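Local coordinates for putative deoxyribonuclease yjjV (Escherichia coli, PDB 1ZZM), which is a TatD-family, metal-dependent hydrolase with a TIM-barrel fold that probably cleaves ester bonds, its natural substrate not being established, at residues 161-166 with 195-200; 168-171 with 175-178; 179-184 with 188-193; 228-233 with 242-247. All coordinates share one frame; numbering follows the deposited sequence.

Interaction 1 (161-166 with 195-200); sequences GSLQQA and AKLPLA
Leu197 reaches across to helix 163-171 with both methyls astride Ala166: CD2 lies 3.9 Å and CD1 4.0 Å from Ala166 CB, so the small alanine sits against the fork of the leucine. Its CG stands anti to the carbonyl carbon (chi1 -61°), and this swings the branched end toward the helix although the CB bond itself does not aim there. Both residues are buried, and Phe159 and Val193 close in on Ala166 as well, making this the tight half of the contact. The other half is no longer in distance but lies nearer solvent. Leu163 CD2 rests 3.8 Å from Lys196 CD, the two side chains crossing at about a right angle; the lysine, extended beyond CG, lays its CD, and less closely its NZ, against that methyl while the residue as a whole stays exposed. Leu163 CD1 adds only a distant touch to Leu197 CD2 at 4.4 Å. Behind the apolar patch the helix start is held by its own bonds: Ser162 OG accepts from Gln165 N at 3.1 Å, and Ser162 N gives a nearly straight bond (174°) to Gln165 OE1. This reciprocal pair is a capping box, placed where one outer helix of the TIM barrel begins beside the last part of the next helical region.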
loop_
_atom_site.group_PDB
_atom_site.type_symbol
_atom_site.label_atom_id
_atom_site.label_comp_id
_atom_site.label_asym_id
_atom_site.label_seq_id
_atom_site.Cartn_x
_atom_site.Cartn_y
_atom_site.Cartn_z
ATOM N N GLY A 161 2.631 -14.380 2.730
ATOM C CA GLY A 161 2.009 -15.244 3.717
ATOM C C GLY A 161 1.342 -16.415 3.067
ATOM O O GLY A 161 1.624 -16.707 1.930
ATOM N N SER A 162 0.433 -17.061 3.788
ATOM C CA SER A 162 -0.247 -18.253 3.299
ATOM C C SER A 162 -1.477 -17.989 2.439
ATOM O O SER A 162 -2.065 -16.905 2.439
ATOM C CB SER A 162 -0.674 -19.125 4.489
ATOM O OG SER A 162 -1.778 -18.539 5.175
ATOM N N LEU A 163 -1.870 -19.009 1.706
ATOM C CA LEU A 163 -3.051 -18.887 0.872
ATOM C C LEU A 163 -4.261 -18.631 1.765
ATOM O O LEU A 163 -5.121 -17.806 1.439
ATOM C CB LEU A 163 -3.250 -20.173 0.081
ATOM C CG LEU A 163 -4.432 -20.170 -0.875
ATOM C CD1 LEU A 163 -4.291 -19.029 -1.799
ATOM C CD2 LEU A 163 -4.475 -21.471 -1.653
ATOM N N GLN A 164 -4.364 -19.353 2.884
ATOM C CA GLN A 164 -5.528 -19.112 3.762
ATOM C C GLN A 164 -5.577 -17.667 4.259
ATOM O O GLN A 164 -6.649 -17.061 4.340
ATOM C CB GLN A 164 -5.554 -20.095 4.953
ATOM C CG GLN A 164 -6.628 -19.761 6.011
ATOM C CD GLN A 164 -6.125 -18.761 7.046
ATOM O OE1 GLN A 164 -6.878 -17.915 7.538
ATOM N NE2 GLN A 164 -4.859 -18.864 7.388
ATOM N N GLN A 165 -4.422 -17.091 4.568
ATOM C CA GLN A 165 -4.432 -15.716 5.058
ATOM C C GLN A 165 -4.875 -14.751 3.976
ATOM O O GLN A 165 -5.657 -13.840 4.252
ATOM C CB GLN A 165 -3.056 -15.331 5.596
ATOM C CG GLN A 165 -2.743 -16.083 6.879
ATOM C CD GLN A 165 -1.314 -15.922 7.313
ATOM O OE1 GLN A 165 -0.378 -15.864 6.468
ATOM N NE2 GLN A 165 -1.107 -15.874 8.643
ATOM N N ALA A 166 -4.393 -14.956 2.749
ATOM C CA ALA A 166 -4.790 -14.097 1.628
ATOM C C ALA A 166 -6.268 -14.233 1.335
ATOM O O ALA A 166 -6.975 -13.230 1.210
ATOM C CB ALA A 166 -3.985 -14.437 0.379
ATOM N N ALA A 195 -0.584 -16.607 -7.544
ATOM C CA ALA A 195 -1.003 -17.283 -8.768
ATOM C C ALA A 195 -2.447 -17.769 -8.662
ATOM O O ALA A 195 -3.130 -17.908 -9.668
ATOM C CB ALA A 195 -0.076 -18.481 -9.045
ATOM N N LYS A 196 -2.927 -18.008 -7.456
ATOM C CA LYS A 196 -4.280 -18.534 -7.289
ATOM C C LYS A 196 -5.399 -17.547 -6.976
ATOM O O LYS A 196 -6.575 -17.851 -7.210
ATOM C CB LYS A 196 -4.283 -19.610 -6.215
ATOM C CG LYS A 196 -3.241 -20.685 -6.435
ATOM C CD LYS A 196 -3.177 -21.622 -5.241
ATOM C CE LYS A 196 -1.971 -22.558 -5.338
ATOM N NZ LYS A 196 -1.866 -23.431 -4.135
ATOM N N LEU A 197 -5.058 -16.388 -6.434
ATOM C CA LEU A 197 -6.109 -15.422 -6.091
ATOM C C LEU A 197 -6.851 -14.906 -7.319
ATOM O O LEU A 197 -6.318 -14.912 -8.423
ATOM C CB LEU A 197 -5.499 -14.233 -5.329
ATOM C CG LEU A 197 -4.797 -14.559 -3.979
ATOM C CD1 LEU A 197 -4.095 -13.291 -3.405
ATOM C CD2 LEU A 197 -5.837 -15.089 -2.981
ATOM N N PRO A 198 -8.109 -14.462 -7.133
ATOM C CA PRO A 198 -8.949 -13.914 -8.212
ATOM C C PRO A 198 -8.217 -12.679 -8.734
ATOM O O PRO A 198 -7.707 -11.875 -7.942
ATOM C CB PRO A 198 -10.213 -13.476 -7.502
ATOM C CG PRO A 198 -10.289 -14.403 -6.289
ATOM C CD PRO A 198 -8.838 -14.559 -5.859
ATOM N N LEU A 199 -8.185 -12.507 -10.044
ATOM C CA LEU A 199 -7.498 -11.352 -10.608
ATOM C C LEU A 199 -8.025 -10.004 -10.079
ATOM O O LEU A 199 -7.273 -9.029 -9.998
ATOM C CB LEU A 199 -7.630 -11.365 -12.130
ATOM C CG LEU A 199 -6.679 -10.462 -12.918
ATOM C CD1 LEU A 199 -5.226 -10.695 -12.436
ATOM C CD2 LEU A 199 -6.782 -10.812 -14.418
ATOM N N ALA A 200 -9.312 -9.948 -9.744
ATOM C CA ALA A 200 -9.911 -8.708 -9.268
ATOM C C ALA A 200 -9.437 -8.357 -7.887
ATOM O O ALA A 200 -9.707 -7.259 -7.412
ATOM C CB ALA A 200 -11.440 -8.811 -9.271
#

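Interaction 2 (168-171 with 175-178); sequences RFVQ and KIGV
Ile176 has the most surface buried here, and two carbons of its longer branch, CG1 and CD1, divide the work: CD1 lies 3.9 Å from Phe169 CB, and CG1 lies 3.9 Å from Val170 CG2. The isoleucine thus fills the angle between two consecutive side chains of the helix. Its first two torsions explain the reach. CG1 stands anti to the carbonyl carbon (chi1 -62°), and the second torsion, -57°, folds CD1 round to the phenylalanine, so the branch approaches the helix more closely than the direction of its CB bond would suggest. Phe169 contributes mainly its CB; the ring leads away from strand 175-178, and Ile176 CD1 meets it obliquely. Val170 offers CG2, and the valine and isoleucine side chains cross at about a right angle. All contacts of this set are apolar, and Phe169 and Ile176 are both buried, in keeping with a place between a barrel strand and the helix outside it. The helix and strand are the second and third elements of the beta-alpha-beta unit made by strand 154-156, helix 163-171 and strand 175-178. Phe169 continues onto Leu141, Ala142 and Leu145 of helix 138-148 and onto Val156 of strand 154-156, while Ile176 is flanked by Ile194 of helix 190-196, and its backbone is bonded to strand 202-204 through Leu203.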
loop_
_atom_site.group_PDB
_atom_site.type_symbol
_atom_site.label_atom_id
_atom_site.label_comp_id
_atom_site.label_asym_id
_atom_site.label_seq_id
_atom_site.Cartn_x
_atom_site.Cartn_y
_atom_site.Cartn_z
ATOM N N ARG A 168 -8.644 -15.178 3.264
ATOM C CA ARG A 168 -9.462 -14.583 4.323
ATOM C C ARG A 168 -9.592 -13.076 4.118
ATOM O O ARG A 168 -10.645 -12.508 4.347
ATOM C CB ARG A 168 -8.872 -14.855 5.702
ATOM C CG ARG A 168 -9.743 -14.348 6.859
ATOM C CD ARG A 168 -9.060 -14.735 8.164
ATOM N NE ARG A 168 -9.762 -14.318 9.370
ATOM C CZ ARG A 168 -9.267 -14.476 10.595
ATOM N NH1 ARG A 168 -8.081 -15.047 10.763
ATOM N NH2 ARG A 168 -9.942 -14.042 11.651
ATOM N N PHE A 169 -8.512 -12.422 3.696
ATOM C CA PHE A 169 -8.590 -10.976 3.459
ATOM C C PHE A 169 -9.513 -10.705 2.259
ATOM O O PHE A 169 -10.344 -9.797 2.281
ATOM C CB PHE A 169 -7.203 -10.413 3.139
ATOM C CG PHE A 169 -6.307 -10.241 4.346
ATOM C CD1 PHE A 169 -6.794 -9.666 5.528
ATOM C CD2 PHE A 169 -4.963 -10.628 4.294
ATOM C CE1 PHE A 169 -5.961 -9.484 6.616
ATOM C CE2 PHE A 169 -4.122 -10.445 5.391
ATOM C CZ PHE A 169 -4.619 -9.869 6.556
ATOM N N VAL A 170 -9.364 -11.507 1.214
ATOM C CA VAL A 170 -10.168 -11.330 0.002
ATOM C C VAL A 170 -11.656 -11.550 0.322
ATOM O O VAL A 170 -12.529 -10.818 -0.177
ATOM C CB VAL A 170 -9.698 -12.329 -1.096
ATOM C CG1 VAL A 170 -10.621 -12.284 -2.317
ATOM C CG2 VAL A 170 -8.283 -11.961 -1.532
ATOM N N GLN A 171 -11.932 -12.541 1.170
ATOM C CA GLN A 171 -13.312 -12.840 1.544
ATOM C C GLN A 171 -13.908 -11.729 2.420
ATOM O O GLN A 171 -15.131 -11.581 2.485
ATOM C CB GLN A 171 -13.383 -14.246 2.178
ATOM C CG GLN A 171 -13.029 -15.307 1.097
ATOM C CD GLN A 171 -12.728 -16.725 1.616
ATOM O OE1 GLN A 171 -12.512 -16.954 2.818
ATOM N NE2 GLN A 171 -12.680 -17.687 0.683
ATOM N N LYS A 175 -8.224 -6.049 -0.827
ATOM C CA LYS A 175 -7.359 -6.376 -1.949
ATOM C C LYS A 175 -6.014 -6.804 -1.398
ATOM O O LYS A 175 -5.733 -6.625 -0.206
ATOM C CB LYS A 175 -7.186 -5.186 -2.859
ATOM C CG LYS A 175 -8.101 -5.194 -4.056
ATOM C CD LYS A 175 -9.514 -4.951 -3.717
ATOM C CE LYS A 175 -10.275 -4.429 -4.965
ATOM N NZ LYS A 175 -11.227 -5.437 -5.547
ATOM N N ILE A 176 -5.172 -7.327 -2.290
ATOM C CA ILE A 176 -3.852 -7.853 -1.931
ATOM C C ILE A 176 -2.795 -7.115 -2.770
ATOM O O ILE A 176 -2.817 -7.163 -4.003
ATOM C CB ILE A 176 -3.760 -9.398 -2.242
ATOM C CG1 ILE A 176 -4.779 -10.195 -1.415
ATOM C CG2 ILE A 176 -2.330 -9.936 -1.998
ATOM C CD1 ILE A 176 -4.703 -10.033 0.127
ATOM N N GLY A 177 -1.841 -6.465 -2.098
ATOM C CA GLY A 177 -0.816 -5.735 -2.817
ATOM C C GLY A 177 0.314 -6.648 -3.260
ATOM O O GLY A 177 0.908 -7.368 -2.458
ATOM N N VAL A 178 0.599 -6.632 -4.549
ATOM C CA VAL A 178 1.633 -7.489 -5.125
ATOM C C VAL A 178 2.867 -6.645 -5.416
ATOM O O VAL A 178 2.828 -5.753 -6.281
ATOM C CB VAL A 178 1.187 -8.137 -6.468
ATOM C CG1 VAL A 178 2.258 -9.104 -6.941
ATOM C CG2 VAL A 178 -0.125 -8.892 -6.299
#

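Interaction 3 (179-184 with 188-193); sequences GGTITY and SKTRDV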
loop_
_atom_site.group_PDB
_atom_site.type_symbol
_atom_site.label_atom_id
_atom_site.label_comp_id
_atom_site.label_asym_id
_atom_site.label_seq_id
_atom_site.Cartn_x
_atom_site.Cartn_y
_atom_site.Cartn_z
ATOM N N GLY A 179 3.947 -6.961 -4.707
ATOM C CA GLY A 179 5.201 -6.253 -4.853
ATOM C C GLY A 179 6.390 -7.196 -5.017
ATOM O O GLY A 179 6.229 -8.370 -5.395
ATOM N N GLY A 180 7.571 -6.694 -4.674
ATOM C CA GLY A 180 8.821 -7.432 -4.848
ATOM C C GLY A 180 8.923 -8.821 -4.262
ATOM O O GLY A 180 9.798 -9.617 -4.657
ATOM N N THR A 181 8.030 -9.126 -3.328
ATOM C CA THR A 181 8.029 -10.434 -2.690
ATOM C C THR A 181 7.907 -11.558 -3.707
ATOM O O THR A 181 8.502 -12.634 -3.525
ATOM C CB THR A 181 6.863 -10.574 -1.700
ATOM O OG1 THR A 181 6.992 -9.584 -0.673
ATOM C CG2 THR A 181 6.847 -11.990 -1.081
ATOM N N ILE A 182 7.161 -11.330 -4.787
ATOM C CA ILE A 182 6.990 -12.409 -5.744
ATOM C C ILE A 182 8.201 -12.682 -6.628
ATOM O O ILE A 182 8.163 -13.614 -7.422
ATOM C CB ILE A 182 5.759 -12.214 -6.664
ATOM C CG1 ILE A 182 5.864 -10.941 -7.516
ATOM C CG2 ILE A 182 4.494 -12.178 -5.811
ATOM C CD1 ILE A 182 7.132 -10.789 -8.299
ATOM N N THR A 183 9.252 -11.866 -6.504
ATOM C CA THR A 183 10.442 -12.077 -7.334
ATOM C C THR A 183 11.459 -12.993 -6.677
ATOM O O THR A 183 12.515 -13.268 -7.267
ATOM C CB THR A 183 11.171 -10.760 -7.702
ATOM O OG1 THR A 183 11.707 -10.162 -6.521
ATOM C CG2 THR A 183 10.231 -9.796 -8.401
ATOM N N TYR A 184 11.134 -13.468 -5.472
ATOM C CA TYR A 184 11.992 -14.362 -4.691
ATOM C C TYR A 184 11.344 -15.745 -4.505
ATOM O O TYR A 184 10.841 -16.056 -3.429
ATOM C CB TYR A 184 12.224 -13.760 -3.299
ATOM C CG TYR A 184 12.989 -12.448 -3.296
ATOM C CD1 TYR A 184 14.376 -12.443 -3.339
ATOM C CD2 TYR A 184 12.327 -11.220 -3.201
ATOM C CE1 TYR A 184 15.097 -11.256 -3.271
ATOM C CE2 TYR A 184 13.043 -10.015 -3.140
ATOM C CZ TYR A 184 14.432 -10.051 -3.169
ATOM O OH TYR A 184 15.184 -8.912 -3.043
ATOM N N SER A 188 9.669 -17.763 0.019
ATOM C CA SER A 188 8.358 -18.096 0.564
ATOM C C SER A 188 7.527 -18.728 -0.531
ATOM O O SER A 188 7.995 -18.920 -1.658
ATOM C CB SER A 188 7.616 -16.847 1.086
ATOM O OG SER A 188 7.079 -16.065 0.020
ATOM N N LYS A 189 6.275 -19.017 -0.203
ATOM C CA LYS A 189 5.365 -19.631 -1.153
ATOM C C LYS A 189 4.331 -18.597 -1.597
ATOM O O LYS A 189 3.240 -18.934 -2.086
ATOM C CB LYS A 189 4.675 -20.831 -0.501
ATOM C CG LYS A 189 5.640 -21.907 -0.006
ATOM C CD LYS A 189 6.569 -22.378 -1.123
ATOM C CE LYS A 189 5.779 -22.910 -2.318
ATOM N NZ LYS A 189 6.655 -23.179 -3.503
ATOM N N THR A 190 4.679 -17.330 -1.433
ATOM C CA THR A 190 3.759 -16.278 -1.822
ATOM C C THR A 190 3.455 -16.269 -3.328
ATOM O O THR A 190 2.339 -15.907 -3.752
ATOM C CB THR A 190 4.267 -14.912 -1.342
ATOM O OG1 THR A 190 4.362 -14.932 0.083
ATOM C CG2 THR A 190 3.275 -13.791 -1.739
ATOM N N ARG A 191 4.404 -16.694 -4.154
ATOM C CA ARG A 191 4.141 -16.717 -5.589
ATOM C C ARG A 191 2.981 -17.654 -5.898
ATOM O O ARG A 191 2.143 -17.350 -6.754
ATOM C CB ARG A 191 5.388 -17.165 -6.381
ATOM C CG ARG A 191 6.562 -16.189 -6.288
ATOM C CD ARG A 191 7.892 -16.871 -6.676
ATOM N NE ARG A 191 7.876 -17.525 -7.986
ATOM C CZ ARG A 191 8.019 -16.901 -9.158
ATOM N NH1 ARG A 191 8.181 -15.591 -9.206
ATOM N NH2 ARG A 191 8.025 -17.594 -10.296
ATOM N N ASP A 192 2.907 -18.780 -5.184
ATOM C CA ASP A 192 1.833 -19.732 -5.413
ATOM C C ASP A 192 0.484 -19.152 -4.986
ATOM O O ASP A 192 -0.537 -19.443 -5.601
ATOM C CB ASP A 192 2.087 -21.046 -4.657
ATOM C CG ASP A 192 3.206 -21.859 -5.267
ATOM O OD1 ASP A 192 3.395 -21.779 -6.507
ATOM O OD2 ASP A 192 3.888 -22.591 -4.512
ATOM N N VAL A 193 0.491 -18.328 -3.936
ATOM C CA VAL A 193 -0.747 -17.697 -3.452
ATOM C C VAL A 193 -1.225 -16.714 -4.490
ATOM O O VAL A 193 -2.378 -16.751 -4.939
ATOM C CB VAL A 193 -0.499 -16.920 -2.108
ATOM C CG1 VAL A 193 -1.762 -16.091 -1.707
ATOM C CG2 VAL A 193 -0.152 -17.875 -1.033
HETATM O O HOH W 1 8.827 -14.722 -1.922
#
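Arg191 folds back over Ile182, its CG 3.8 Å from Ile182 CA and 4.1 Å from Ile182 CB. The chain bends at the third torsion (54°), which carries the guanidinium round to the carbonyl of the same residue. There Arg191 NH1 donates to Ile182 O at 2.7 Å; the oxygen lies 3° out of the guanidinium plane, and the donor sits nearly on the extension of the C=O bond. Val232 and Leu236 of helix 226-236 touch this arginine from outside the loop. A second patch is formed by Thr181 and Thr190, whose side chains cross at about a right angle, with Thr181 CG2 3.9 Å from Thr190 CB. Beside the threonine pair a water gathers three groups: it donates to Thr181 O at 2.7 Å and to Tyr184 O at 2.8 Å, and accepts from Ser188 OG at 2.9 Å. The tyrosine hydroxyl turns elsewhere, to Pro212 O. In this turn between strand 175-178 and helix 190-196, three main-chain oxygens are thus satisfied, one by an arginine and two by a shared water. Such directional bonds would be expected to restrain the loop alongside the side-chain packing, while the buried Ser188 N, without a partner in the model, is a polar cost.

Interaction 4 (228-233 with 242-247); sequences RVFAVL and DEIAQA
Phe230 puts the rim of its ring against the backbone of Ala245, CE1 standing 3.5 Å from Ala245 N with that nitrogen near the ring plane. This is helix-helix packing in the C-terminal part of a TatD-type TIM-barrel protein, between helix 226-236 and helix 241-256. The axes of the two short segments approach to 10.7 Å, and their N-to-C directions differ by 128°, so the helices run in broadly opposed senses but well away from antiparallel. Two apolar pairs of the first shell meet at Ile244. Its CG2 touches two side chains of the facing helix, lying 3.7 Å from Phe230 CE1, to whose ring it is oblique, and 3.7 Å from Leu233 CD2. Ile244 thereby joins two residues set three positions apart on that helix. In Phe230 the ring carbon CG stands anti to the backbone nitrogen (chi1 173°), which throws the ring across to the other helix even though the CB bond does not point that way. All four touching residues are buried.

One step out, Phe5 meets this ring with planes at about 50°, and Ala241 and Leu248 of helix 241-256 also touch it. Leu233 also touches Leu248, as well as Ile194 of helix 190-196. At the start of the second segment, Asp242 forms a salt bridge with Arg4, linking helix 241-256 to the chain's N-terminal end. The closest approach between Phe230 and the methyl of Ala245 is made by the far corner of the ring, with CZ 3.6 Å from Ala245 CB.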
loop_
_atom_site.group_PDB
_atom_site.type_symbol
_atom_site.label_atom_id
_atom_site.label_comp_id
_atom_site.label_asym_id
_atom_site.label_seq_id
_atom_site.Cartn_x
_atom_site.Cartn_y
_atom_site.Cartn_z
ATOM N N ARG A 228 8.544 -4.250 -13.453
ATOM C CA ARG A 228 9.257 -5.520 -13.319
ATOM C C ARG A 228 8.402 -6.489 -12.461
ATOM O O ARG A 228 8.291 -7.693 -12.769
ATOM C CB ARG A 228 10.618 -5.243 -12.689
ATOM C CG ARG A 228 11.692 -6.291 -12.921
ATOM C CD ARG A 228 13.012 -5.866 -12.254
ATOM N NE ARG A 228 13.655 -4.735 -12.925
ATOM C CZ ARG A 228 14.315 -4.824 -14.080
ATOM N NH1 ARG A 228 14.423 -5.992 -14.708
ATOM N NH2 ARG A 228 14.877 -3.746 -14.604
ATOM N N VAL A 229 7.775 -5.979 -11.397
ATOM C CA VAL A 229 6.905 -6.829 -10.572
ATOM C C VAL A 229 5.826 -7.388 -11.501
ATOM O O VAL A 229 5.533 -8.574 -11.474
ATOM C CB VAL A 229 6.212 -6.020 -9.442
ATOM C CG1 VAL A 229 5.150 -6.896 -8.688
ATOM C CG2 VAL A 229 7.242 -5.549 -8.469
ATOM N N PHE A 230 5.281 -6.526 -12.357
ATOM C CA PHE A 230 4.247 -6.927 -13.297
ATOM C C PHE A 230 4.717 -8.045 -14.237
ATOM O O PHE A 230 3.974 -8.997 -14.512
ATOM C CB PHE A 230 3.781 -5.715 -14.126
ATOM C CG PHE A 230 2.829 -6.074 -15.243
ATOM C CD1 PHE A 230 1.492 -6.368 -14.967
ATOM C CD2 PHE A 230 3.269 -6.130 -16.552
ATOM C CE1 PHE A 230 0.607 -6.711 -15.990
ATOM C CE2 PHE A 230 2.405 -6.470 -17.580
ATOM C CZ PHE A 230 1.053 -6.763 -17.295
ATOM N N ALA A 231 5.942 -7.928 -14.743
ATOM C CA ALA A 231 6.472 -8.948 -15.653
ATOM C C ALA A 231 6.506 -10.279 -14.919
ATOM O O ALA A 231 6.174 -11.312 -15.477
ATOM C CB ALA A 231 7.883 -8.567 -16.140
ATOM N N VAL A 232 6.905 -10.265 -13.657
ATOM C CA VAL A 232 6.940 -11.502 -12.900
ATOM C C VAL A 232 5.534 -12.017 -12.619
ATOM O O VAL A 232 5.280 -13.229 -12.662
ATOM C CB VAL A 232 7.713 -11.298 -11.606
ATOM C CG1 VAL A 232 7.634 -12.533 -10.727
ATOM C CG2 VAL A 232 9.164 -10.986 -11.948
ATOM N N LEU A 233 4.613 -11.104 -12.321
ATOM C CA LEU A 233 3.224 -11.504 -12.066
ATOM C C LEU A 233 2.659 -12.197 -13.302
ATOM O O LEU A 233 1.886 -13.139 -13.196
ATOM C CB LEU A 233 2.359 -10.289 -11.747
ATOM C CG LEU A 233 0.868 -10.553 -11.493
ATOM C CD1 LEU A 233 0.695 -11.461 -10.285
ATOM C CD2 LEU A 233 0.126 -9.191 -11.266
ATOM N N ASP A 242 -2.073 -8.385 -21.222
ATOM C CA ASP A 242 -2.945 -7.234 -21.378
ATOM C C ASP A 242 -4.169 -7.315 -20.477
ATOM O O ASP A 242 -4.663 -6.293 -20.002
ATOM C CB ASP A 242 -3.324 -7.040 -22.850
ATOM C CG ASP A 242 -2.320 -6.146 -23.593
ATOM O OD1 ASP A 242 -1.089 -6.357 -23.454
ATOM O OD2 ASP A 242 -2.758 -5.223 -24.322
ATOM N N GLU A 243 -4.641 -8.529 -20.208
ATOM C CA GLU A 243 -5.794 -8.673 -19.337
ATOM C C GLU A 243 -5.375 -8.383 -17.882
ATOM O O GLU A 243 -6.134 -7.776 -17.107
ATOM C CB GLU A 243 -6.355 -10.086 -19.416
ATOM C CG GLU A 243 -7.718 -10.208 -18.759
ATOM C CD GLU A 243 -8.056 -11.638 -18.397
ATOM O OE1 GLU A 243 -7.792 -12.539 -19.216
ATOM O OE2 GLU A 243 -8.586 -11.855 -17.287
ATOM N N ILE A 244 -4.183 -8.834 -17.510
ATOM C CA ILE A 244 -3.696 -8.608 -16.156
ATOM C C ILE A 244 -3.460 -7.117 -15.926
ATOM O O ILE A 244 -3.898 -6.562 -14.919
ATOM C CB ILE A 244 -2.362 -9.366 -15.882
ATOM C CG1 ILE A 244 -2.581 -10.882 -16.024
ATOM C CG2 ILE A 244 -1.831 -9.013 -14.448
ATOM C CD1 ILE A 244 -1.243 -11.681 -16.021
ATOM N N ALA A 245 -2.779 -6.463 -16.859
ATOM C CA ALA A 245 -2.507 -5.033 -16.710
ATOM C C ALA A 245 -3.811 -4.265 -16.549
ATOM O O ALA A 245 -3.916 -3.380 -15.698
ATOM C CB ALA A 245 -1.751 -4.519 -17.913
ATOM N N GLN A 246 -4.812 -4.581 -17.375
ATOM C CA GLN A 246 -6.089 -3.879 -17.283
ATOM C C GLN A 246 -6.799 -4.164 -15.964
ATOM O O GLN A 246 -7.455 -3.288 -15.402
ATOM C CB GLN A 246 -7.046 -4.260 -18.424
ATOM C CG GLN A 246 -8.318 -3.418 -18.385
ATOM C CD GLN A 246 -8.008 -1.919 -18.466
ATOM O OE1 GLN A 246 -7.468 -1.426 -19.470
ATOM N NE2 GLN A 246 -8.326 -1.191 -17.396
ATOM N N ALA A 247 -6.659 -5.376 -15.454
ATOM C CA ALA A 247 -7.315 -5.697 -14.195
ATOM C C ALA A 247 -6.709 -4.892 -13.033
ATOM O O ALA A 247 -7.429 -4.335 -12.193
ATOM C CB ALA A 247 -7.204 -7.161 -13.928
#

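Overall arrangement
Interactions 2 and 4 are buried and without polar bonds across them, one between a barrel strand and its helix, the other between two outer helices; interactions 1 and 3 are partly buried, and only interaction 3 adds a direct polar bond and a water to its packing. Interactions 1 and 2 share helix 163-171 and form one continuous patch, Leu197 CD1 packing 3.7 Å from Ile176 CG1. Helix 190-196 is common to interactions 1 and 3, and Val193 bridges them by lying against Ala166. Interaction 4 follows later in the chain, yet Val232 brings its first helix onto Ile182 and Arg191 of interaction 3, while Leu199 packs against Ala247 on its second.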